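Local coordinates for protein UDP-glucose:anthocyanidin 3-O-glucosyltransferase (Clitoria ternatea, PDB 4REL) that belongs to the UDP-glycosyltransferase family and has the GT-B fold, in which two Rossmann-like domains face each other across a cleft, at residues L24-T35 with F436-S444; P277-E287 with W298-P309. All coordinates share one frame; numbering follows the deposited sequence.

Overall arrangement
The two contacts lie on opposite sides of the chain's centre, with their own centres about 43 Å apart and their nearest atoms about 24 Å apart. Contact 1 pairs helix 18-31, near the start of the chain, with helix 431-445 at its very end, both lying against the seven-stranded parallel sheet of the N-terminal half. Contact 2 is nested within the long loop of chain that contact 1 closes. It joins helix 279-292 to strand 296-299, a strand of the six-stranded parallel sheet of the other half, and to the segment that follows. One contact thus ties the chain's two ends together on one domain, while the other is local packing within the second.

Contact 1 of 2, residues L24-T35 with F436-S444; sequences LVLKLAHIAPNT and FNTLVEVIS
The ring of Phe-436 meets helix 18-31 at its edge, close to the ring plane: the carbonyl oxygen of Lys-27 lies 3.7 Å from CZ, and CD1 of Ile-31 lies 3.8 Å from CE2. One face is covered from within its own helix by Val-440, one turn on, whose CG2 stands 3.6 Å above the plane and is shifted toward the rim. Leu-28 approaches the same ring obliquely, CD2 coming to 3.6 Å from CE1, the two side chains running alongside in opposite senses. With CG of Phe-436 trans to its backbone N (chi1 -180°), this torsion swings the ring toward helix 18-31.

Leu-28 is the central knob, set into the hole formed by Phe-436, Leu-439, Val-440 and Ile-443. Its CD2 faces Phe-436, Leu-439 and Val-440 and also borders Ile-443, whose CD1 lies 3.7 Å from Leu-28 CD1. Beside the knob, CG2 of Ile-31 reaches CG2 of Val-440 at 3.7 Å, and on the more buried flank Leu-24 and Leu-439 meet tip to tip, CD1 to CD2 at 4.0 Å. The amine of Lys-27 turns from the interface and is hydrogen-bonded to the carbonyl of Leu-239.

The segment axes cross at -68° and approach to 10.9 Å, and apolar side chains make up nearly all of the interface. Beneath it lies the parallel sheet, where Leu-28 touches Phe-37 and Leu-439 touches Ile-132. This is the arrangement of GT-B glycosyltransferases in which the C-terminal helix returns to the N-terminal Rossmann-like domain and packs beside its first helix.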
loop_
_atom_site.group_PDB
_atom_site.type_symbol
_atom_site.label_atom_id
_atom_site.label_comp_id
_atom_site.label_asym_id
_atom_site.label_seq_id
_atom_site.Cartn_x
_atom_site.Cartn_y
_atom_site.Cartn_z
ATOM N N LEU A 24 6.568 8.711 7.049
ATOM C CA LEU A 24 6.015 9.190 8.317
ATOM C C LEU A 24 7.113 9.587 9.304
ATOM O O LEU A 24 7.048 10.647 9.938
ATOM C CB LEU A 24 5.107 8.127 8.939
ATOM C CG LEU A 24 4.563 8.469 10.335
ATOM C CD1 LEU A 24 3.627 9.668 10.285
ATOM C CD2 LEU A 24 3.839 7.256 10.927
ATOM N N VAL A 25 8.130 8.743 9.434
ATOM C CA VAL A 25 9.236 9.039 10.353
ATOM C C VAL A 25 9.979 10.317 9.952
ATOM O O VAL A 25 10.373 11.116 10.812
ATOM C CB VAL A 25 10.210 7.836 10.452
ATOM C CG1 VAL A 25 11.478 8.219 11.216
ATOM C CG2 VAL A 25 9.516 6.657 11.137
ATOM N N LEU A 26 10.163 10.525 8.648
ATOM C CA LEU A 26 10.782 11.767 8.177
ATOM C C LEU A 26 9.976 12.986 8.629
ATOM O O LEU A 26 10.551 13.989 9.058
ATOM C CB LEU A 26 10.939 11.767 6.650
ATOM C CG LEU A 26 12.050 10.874 6.094
ATOM C CD1 LEU A 26 11.940 10.718 4.590
ATOM C CD2 LEU A 26 13.427 11.427 6.452
ATOM N N LYS A 27 8.653 12.901 8.537
ATOM C CA LYS A 27 7.793 14.019 8.947
ATOM C C LYS A 27 7.906 14.261 10.446
ATOM O O LYS A 27 7.999 15.402 10.894
ATOM C CB LYS A 27 6.327 13.749 8.592
ATOM C CG LYS A 27 6.028 13.740 7.088
ATOM C CD LYS A 27 4.605 13.242 6.814
ATOM C CE LYS A 27 4.401 12.965 5.329
ATOM N NZ LYS A 27 3.016 12.470 5.066
ATOM N N LEU A 28 7.871 13.177 11.215
ATOM C CA LEU A 28 7.976 13.277 12.674
ATOM C C LEU A 28 9.350 13.802 13.093
ATOM O O LEU A 28 9.459 14.600 14.026
ATOM C CB LEU A 28 7.730 11.912 13.327
ATOM C CG LEU A 28 6.309 11.365 13.160
ATOM C CD1 LEU A 28 6.233 9.918 13.661
ATOM C CD2 LEU A 28 5.296 12.239 13.892
ATOM N N ALA A 29 10.400 13.334 12.423
ATOM C CA ALA A 29 11.755 13.761 12.761
ATOM C C ALA A 29 11.973 15.239 12.443
ATOM O O ALA A 29 12.713 15.937 13.141
ATOM C CB ALA A 29 12.777 12.906 12.041
ATOM N N HIS A 30 11.338 15.725 11.381
ATOM C CA HIS A 30 11.500 17.122 10.990
ATOM C C HIS A 30 10.836 18.069 11.990
ATOM O O HIS A 30 11.364 19.148 12.300
ATOM C CB HIS A 30 10.928 17.346 9.587
ATOM C CG HIS A 30 11.254 18.686 9.007
ATOM N ND1 HIS A 30 10.346 19.721 8.968
ATOM C CD2 HIS A 30 12.388 19.157 8.436
ATOM C CE1 HIS A 30 10.906 20.773 8.401
ATOM N NE2 HIS A 30 12.145 20.459 8.070
ATOM N N ILE A 31 9.681 17.666 12.501
ATOM C CA ILE A 31 8.936 18.524 13.421
ATOM C C ILE A 31 9.459 18.421 14.852
ATOM O O ILE A 31 9.266 19.333 15.665
ATOM C CB ILE A 31 7.403 18.253 13.356
ATOM C CG1 ILE A 31 6.626 19.448 13.926
ATOM C CG2 ILE A 31 7.040 16.962 14.073
ATOM C CD1 ILE A 31 5.170 19.505 13.470
ATOM N N ALA A 32 10.149 17.324 15.146
ATOM C CA ALA A 32 10.734 17.105 16.463
ATOM C C ALA A 32 12.223 16.795 16.367
ATOM O O ALA A 32 12.654 15.683 16.667
ATOM C CB ALA A 32 10.005 15.968 17.189
ATOM N N PRO A 33 13.031 17.782 15.960
ATOM C CA PRO A 33 14.462 17.524 15.779
ATOM C C PRO A 33 15.224 17.221 17.075
ATOM O O PRO A 33 16.352 16.748 16.996
ATOM C CB PRO A 33 14.974 18.823 15.148
ATOM C CG PRO A 33 14.004 19.861 15.598
ATOM C CD PRO A 33 12.671 19.172 15.628
ATOM N N ASN A 34 14.628 17.488 18.230
ATOM C CA ASN A 34 15.253 17.152 19.507
ATOM C C ASN A 34 14.985 15.716 19.969
ATOM O O ASN A 34 15.471 15.284 21.015
ATOM C CB ASN A 34 14.838 18.158 20.591
ATOM C CG ASN A 34 13.372 18.014 21.041
ATOM O OD1 ASN A 34 13.002 18.530 22.099
ATOM N ND2 ASN A 34 12.536 17.339 20.241
ATOM N N THR A 35 14.212 14.985 19.176
ATOM C CA THR A 35 13.808 13.624 19.517
ATOM C C THR A 35 14.566 12.642 18.632
ATOM O O THR A 35 14.785 12.920 17.453
ATOM C CB THR A 35 12.296 13.454 19.295
ATOM O OG1 THR A 35 11.591 14.285 20.228
ATOM C CG2 THR A 35 11.863 12.010 19.490
ATOM N N PHE A 436 -2.025 14.510 12.833
ATOM C CA PHE A 436 -0.570 14.508 12.865
ATOM C C PHE A 436 -0.089 15.181 14.142
ATOM O O PHE A 436 0.830 14.695 14.806
ATOM C CB PHE A 436 0.022 15.213 11.646
ATOM C CG PHE A 436 1.531 15.229 11.635
ATOM C CD1 PHE A 436 2.247 14.103 11.262
ATOM C CD2 PHE A 436 2.225 16.370 11.992
ATOM C CE1 PHE A 436 3.641 14.115 11.248
ATOM C CE2 PHE A 436 3.622 16.387 11.980
ATOM C CZ PHE A 436 4.323 15.258 11.607
ATOM N N ASN A 437 -0.703 16.302 14.502
ATOM C CA ASN A 437 -0.335 16.988 15.734
ATOM C C ASN A 437 -0.596 16.104 16.947
ATOM O O ASN A 437 0.186 16.078 17.887
ATOM C CB ASN A 437 -1.072 18.330 15.861
ATOM C CG ASN A 437 -0.580 19.363 14.864
ATOM O OD1 ASN A 437 0.596 19.385 14.507
ATOM N ND2 ASN A 437 -1.485 20.227 14.410
ATOM N N THR A 438 -1.697 15.357 16.909
ATOM C CA THR A 438 -2.020 14.447 18.000
ATOM C C THR A 438 -0.932 13.393 18.162
ATOM O O THR A 438 -0.505 13.088 19.285
ATOM C CB THR A 438 -3.379 13.760 17.754
ATOM O OG1 THR A 438 -4.406 14.754 17.800
ATOM C CG2 THR A 438 -3.661 12.706 18.816
ATOM N N LEU A 439 -0.472 12.861 17.033
ATOM C CA LEU A 439 0.593 11.867 17.018
ATOM C C LEU A 439 1.889 12.444 17.572
ATOM O O LEU A 439 2.555 11.816 18.393
ATOM C CB LEU A 439 0.797 11.326 15.597
ATOM C CG LEU A 439 1.956 10.357 15.359
ATOM C CD1 LEU A 439 1.843 9.140 16.268
ATOM C CD2 LEU A 439 2.001 9.926 13.881
ATOM N N VAL A 440 2.235 13.650 17.139
ATOM C CA VAL A 440 3.424 14.317 17.646
ATOM C C VAL A 440 3.380 14.458 19.170
ATOM O O VAL A 440 4.379 14.223 19.854
ATOM C CB VAL A 440 3.620 15.680 16.958
ATOM C CG1 VAL A 440 4.672 16.501 17.679
ATOM C CG2 VAL A 440 3.993 15.471 15.478
ATOM N N GLU A 441 2.214 14.803 19.710
ATOM C CA GLU A 441 2.110 14.969 21.156
ATOM C C GLU A 441 2.154 13.628 21.892
ATOM O O GLU A 441 2.639 13.565 23.011
ATOM C CB GLU A 441 0.875 15.780 21.578
ATOM C CG GLU A 441 0.495 16.973 20.692
ATOM C CD GLU A 441 1.659 17.842 20.227
ATOM O OE1 GLU A 441 2.609 18.077 21.005
ATOM O OE2 GLU A 441 1.602 18.316 19.067
ATOM N N VAL A 442 1.686 12.550 21.267
ATOM C CA VAL A 442 1.838 11.236 21.903
ATOM C C VAL A 442 3.328 10.947 22.116
ATOM O O VAL A 442 3.755 10.503 23.188
ATOM C CB VAL A 442 1.202 10.106 21.080
ATOM C CG1 VAL A 442 1.634 8.747 21.615
ATOM C CG2 VAL A 442 -0.309 10.225 21.111
ATOM N N ILE A 443 4.117 11.233 21.090
ATOM C CA ILE A 443 5.554 11.013 21.141
ATOM C C ILE A 443 6.231 11.941 22.154
ATOM O O ILE A 443 7.094 11.507 22.918
ATOM C CB ILE A 443 6.166 11.182 19.753
ATOM C CG1 ILE A 443 5.702 10.040 18.852
ATOM C CG2 ILE A 443 7.695 11.214 19.833
ATOM C CD1 ILE A 443 5.842 10.332 17.367
ATOM N N SER A 444 5.833 13.210 22.181
ATOM C CA SER A 444 6.444 14.145 23.130
ATOM C C SER A 444 6.003 13.898 24.582
ATOM O O SER A 444 6.715 14.264 25.519
ATOM C CB SER A 444 6.233 15.609 22.715
ATOM O OG SER A 444 4.876 15.992 22.788
#

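Contact 2 of 2, residues P277-E287 with W298-P309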
loop_
_atom_site.group_PDB
_atom_site.type_symbol
_atom_site.label_atom_id
_atom_site.label_comp_id
_atom_site.label_asym_id
_atom_site.label_seq_id
_atom_site.Cartn_x
_atom_site.Cartn_y
_atom_site.Cartn_z
ATOM N N PRO A 277 2.009 -12.184 -12.630
ATOM C CA PRO A 277 0.729 -12.406 -13.299
ATOM C C PRO A 277 0.834 -13.678 -14.121
ATOM O O PRO A 277 1.929 -13.997 -14.603
ATOM C CB PRO A 277 0.606 -11.196 -14.220
ATOM C CG PRO A 277 2.023 -10.814 -14.510
ATOM C CD PRO A 277 2.784 -11.095 -13.248
ATOM N N PRO A 278 -0.276 -14.417 -14.257
ATOM C CA PRO A 278 -0.261 -15.580 -15.147
ATOM C C PRO A 278 0.189 -15.137 -16.530
ATOM O O PRO A 278 -0.304 -14.115 -17.021
ATOM C CB PRO A 278 -1.733 -16.005 -15.191
ATOM C CG PRO A 278 -2.298 -15.534 -13.894
ATOM C CD PRO A 278 -1.573 -14.242 -13.578
ATOM N N PRO A 279 1.112 -15.881 -17.153
ATOM C CA PRO A 279 1.575 -15.491 -18.489
ATOM C C PRO A 279 0.436 -15.279 -19.485
ATOM O O PRO A 279 0.526 -14.385 -20.323
ATOM C CB PRO A 279 2.462 -16.669 -18.922
ATOM C CG PRO A 279 2.149 -17.785 -17.965
ATOM C CD PRO A 279 1.767 -17.112 -16.682
ATOM N N GLN A 280 -0.629 -16.072 -19.389
ATOM C CA GLN A 280 -1.749 -15.905 -20.306
ATOM C C GLN A 280 -2.438 -14.546 -20.132
ATOM O O GLN A 280 -2.995 -14.002 -21.082
ATOM C CB GLN A 280 -2.757 -17.060 -20.177
ATOM C CG GLN A 280 -3.399 -17.220 -18.797
ATOM C CD GLN A 280 -2.641 -18.180 -17.891
ATOM O OE1 GLN A 280 -1.412 -18.277 -17.946
ATOM N NE2 GLN A 280 -3.379 -18.897 -17.049
ATOM N N GLU A 281 -2.393 -13.989 -18.926
ATOM C CA GLU A 281 -2.956 -12.655 -18.716
ATOM C C GLU A 281 -2.036 -11.559 -19.230
ATOM O O GLU A 281 -2.507 -10.510 -19.684
ATOM C CB GLU A 281 -3.321 -12.428 -17.247
ATOM C CG GLU A 281 -4.634 -13.068 -16.889
ATOM C CD GLU A 281 -5.057 -12.794 -15.480
ATOM O OE1 GLU A 281 -5.005 -13.733 -14.662
ATOM O OE2 GLU A 281 -5.462 -11.649 -15.185
ATOM N N VAL A 282 -0.728 -11.793 -19.161
ATOM C CA VAL A 282 0.220 -10.857 -19.761
ATOM C C VAL A 282 -0.042 -10.790 -21.265
ATOM O O VAL A 282 -0.110 -9.706 -21.847
ATOM C CB VAL A 282 1.679 -11.263 -19.506
ATOM C CG1 VAL A 282 2.624 -10.283 -20.188
ATOM C CG2 VAL A 282 1.954 -11.319 -18.013
ATOM N N VAL A 283 -0.201 -11.951 -21.891
ATOM C CA VAL A 283 -0.530 -12.006 -23.310
ATOM C C VAL A 283 -1.848 -11.283 -23.597
ATOM O O VAL A 283 -1.943 -10.517 -24.549
ATOM C CB VAL A 283 -0.632 -13.454 -23.828
ATOM C CG1 VAL A 283 -1.197 -13.472 -25.246
ATOM C CG2 VAL A 283 0.729 -14.132 -23.778
ATOM N N ALA A 284 -2.857 -11.536 -22.765
ATOM C CA ALA A 284 -4.160 -10.894 -22.925
ATOM C C ALA A 284 -4.066 -9.375 -22.834
ATOM O O ALA A 284 -4.718 -8.661 -23.603
ATOM C CB ALA A 284 -5.154 -11.418 -21.888
ATOM N N VAL A 285 -3.272 -8.887 -21.888
ATOM C CA VAL A 285 -3.068 -7.446 -21.744
ATOM C C VAL A 285 -2.456 -6.871 -23.020
ATOM O O VAL A 285 -2.947 -5.871 -23.555
ATOM C CB VAL A 285 -2.196 -7.124 -20.519
ATOM C CG1 VAL A 285 -1.702 -5.673 -20.562
ATOM C CG2 VAL A 285 -2.988 -7.395 -19.233
ATOM N N ALA A 286 -1.408 -7.514 -23.529
ATOM C CA ALA A 286 -0.790 -7.042 -24.772
ATOM C C ALA A 286 -1.770 -7.037 -25.952
ATOM O O ALA A 286 -1.867 -6.043 -26.678
ATOM C CB ALA A 286 0.463 -7.855 -25.111
ATOM N N GLU A 287 -2.497 -8.137 -26.144
ATOM C CA GLU A 287 -3.457 -8.220 -27.246
ATOM C C GLU A 287 -4.518 -7.123 -27.177
ATOM O O GLU A 287 -4.873 -6.518 -28.197
ATOM C CB GLU A 287 -4.141 -9.591 -27.246
ATOM C CG GLU A 287 -3.204 -10.723 -27.597
ATOM C CD GLU A 287 -3.876 -12.072 -27.518
ATOM O OE1 GLU A 287 -5.010 -12.147 -26.992
ATOM O OE2 GLU A 287 -3.268 -13.060 -27.978
ATOM N N TRP A 298 3.217 0.960 -20.552
ATOM C CA TRP A 298 3.102 -0.259 -19.761
ATOM C C TRP A 298 4.425 -0.484 -19.043
ATOM O O TRP A 298 5.462 -0.690 -19.686
ATOM C CB TRP A 298 2.764 -1.440 -20.681
ATOM C CG TRP A 298 2.502 -2.767 -20.007
ATOM C CD1 TRP A 298 2.494 -3.032 -18.664
ATOM C CD2 TRP A 298 2.194 -4.008 -20.664
ATOM N NE1 TRP A 298 2.191 -4.366 -18.448
ATOM C CE2 TRP A 298 2.017 -4.984 -19.659
ATOM C CE3 TRP A 298 2.064 -4.388 -22.005
ATOM C CZ2 TRP A 298 1.711 -6.312 -19.952
ATOM C CZ3 TRP A 298 1.764 -5.711 -22.297
ATOM C CH2 TRP A 298 1.592 -6.655 -21.275
ATOM N N ALA A 299 4.393 -0.400 -17.713
ATOM C CA ALA A 299 5.564 -0.693 -16.905
ATOM C C ALA A 299 5.524 -2.183 -16.655
ATOM O O ALA A 299 4.640 -2.677 -15.949
ATOM C CB ALA A 299 5.524 0.079 -15.595
ATOM N N LEU A 300 6.471 -2.891 -17.269
ATOM C CA LEU A 300 6.486 -4.346 -17.311
ATOM C C LEU A 300 7.899 -4.846 -17.009
ATOM O O LEU A 300 8.868 -4.384 -17.622
ATOM C CB LEU A 300 6.056 -4.823 -18.710
ATOM C CG LEU A 300 6.063 -6.324 -19.008
ATOM C CD1 LEU A 300 4.982 -7.041 -18.218
ATOM C CD2 LEU A 300 5.878 -6.588 -20.496
ATOM N N LYS A 301 8.022 -5.787 -16.072
ATOM C CA LYS A 301 9.325 -6.379 -15.768
ATOM C C LYS A 301 9.987 -6.984 -16.998
ATOM O O LYS A 301 9.342 -7.644 -17.820
ATOM C CB LYS A 301 9.218 -7.444 -14.670
ATOM C CG LYS A 301 9.085 -6.877 -13.269
ATOM C CD LYS A 301 9.130 -7.975 -12.212
ATOM C CE LYS A 301 8.780 -7.425 -10.831
ATOM N NZ LYS A 301 8.678 -8.490 -9.788
ATOM N N GLU A 302 11.294 -6.760 -17.088
ATOM C CA GLU A 302 12.131 -7.182 -18.199
ATOM C C GLU A 302 11.980 -8.665 -18.536
ATOM O O GLU A 302 11.982 -9.061 -19.700
ATOM C CB GLU A 302 13.572 -6.892 -17.786
ATOM C CG GLU A 302 14.592 -6.931 -18.866
ATOM C CD GLU A 302 15.928 -6.414 -18.374
ATOM O OE1 GLU A 302 16.734 -7.217 -17.866
ATOM O OE2 GLU A 302 16.156 -5.195 -18.471
ATOM N N SER A 303 11.846 -9.482 -17.497
ATOM C CA SER A 303 11.795 -10.927 -17.660
ATOM C C SER A 303 10.510 -11.381 -18.340
ATOM O O SER A 303 10.407 -12.525 -18.792
ATOM C CB SER A 303 11.946 -11.603 -16.301
ATOM O OG SER A 303 11.114 -10.990 -15.344
ATOM N N LEU A 304 9.532 -10.481 -18.419
ATOM C CA LEU A 304 8.269 -10.795 -19.075
ATOM C C LEU A 304 8.247 -10.435 -20.562
ATOM O O LEU A 304 7.295 -10.775 -21.265
ATOM C CB LEU A 304 7.106 -10.134 -18.333
ATOM C CG LEU A 304 6.917 -10.662 -16.906
ATOM C CD1 LEU A 304 5.951 -9.816 -16.108
ATOM C CD2 LEU A 304 6.451 -12.114 -16.929
ATOM N N LEU A 305 9.287 -9.758 -21.049
ATOM C CA LEU A 305 9.300 -9.362 -22.457
ATOM C C LEU A 305 9.194 -10.568 -23.388
ATOM O O LEU A 305 8.574 -10.486 -24.449
ATOM C CB LEU A 305 10.545 -8.536 -22.799
ATOM C CG LEU A 305 10.638 -7.177 -22.112
ATOM C CD1 LEU A 305 11.944 -6.492 -22.484
ATOM C CD2 LEU A 305 9.458 -6.324 -22.538
ATOM N N SER A 306 9.779 -11.691 -22.975
ATOM C CA SER A 306 9.852 -12.876 -23.831
ATOM C C SER A 306 8.503 -13.563 -24.039
ATOM O O SER A 306 8.352 -14.380 -24.948
ATOM C CB SER A 306 10.870 -13.890 -23.282
ATOM O OG SER A 306 10.555 -14.271 -21.949
ATOM N N ILE A 307 7.517 -13.243 -23.209
ATOM C CA ILE A 307 6.218 -13.897 -23.370
ATOM C C ILE A 307 5.180 -13.016 -24.069
ATOM O O ILE A 307 4.092 -13.484 -24.401
ATOM C CB ILE A 307 5.665 -14.436 -22.042
ATOM C CG1 ILE A 307 5.311 -13.288 -21.107
ATOM C CG2 ILE A 307 6.662 -15.402 -21.392
ATOM C CD1 ILE A 307 4.479 -13.715 -19.917
ATOM N N LEU A 308 5.518 -11.748 -24.300
ATOM C CA LEU A 308 4.667 -10.876 -25.108
ATOM C C LEU A 308 4.539 -11.471 -26.500
ATOM O O LEU A 308 5.480 -12.109 -26.976
ATOM C CB LEU A 308 5.294 -9.487 -25.210
ATOM C CG LEU A 308 5.382 -8.686 -23.918
ATOM C CD1 LEU A 308 6.100 -7.362 -24.173
ATOM C CD2 LEU A 308 3.993 -8.433 -23.354
ATOM N N PRO A 309 3.377 -11.277 -27.155
ATOM C CA PRO A 309 3.162 -11.760 -28.522
ATOM C C PRO A 309 4.298 -11.304 -29.433
ATOM O O PRO A 309 4.791 -10.182 -29.277
ATOM C CB PRO A 309 1.851 -11.073 -28.929
ATOM C CG PRO A 309 1.116 -10.900 -27.641
ATOM C CD PRO A 309 2.189 -10.585 -26.624
#
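This contact belongs to a beta-alpha-beta unit of a Rossmann-like domain, made of strand 266-270, helix 279-292 and strand 296-299; the chain beyond the second strand curls back along the helix. Trp-298, on that strand, lies under the helix. Its face receives Val-285 in a CH-pi contact, with CG1 3.6 Å from the centroid of the six-membered ring and 18° off the normal, while CD2 of Leu-300 lies over the opposite face, toward the rim. At the ring's edge CH2 comes to 3.5 Å from the carbonyl oxygen of Val-282, and the Ala-286 methyl sits 3.8 Å from CZ3. Phe-271 also meets the indole, its ring steeply inclined to it.

One turn earlier in the helix, Val-282 is crossed at about right angles by both Ile-307 and Leu-308, its CG1 lying 3.9 Å from Leu-308 CD2. With chi1 at 67°, the Ile-307 side chain turns toward the helix, and its CD1 fits against Pro-279 and Val-282, 3.7 Å from CB of each. Next to Leu-308 in the chain, Pro-309 packs on the same helix, its ring CD lying 3.6 Å from CB of Ala-286.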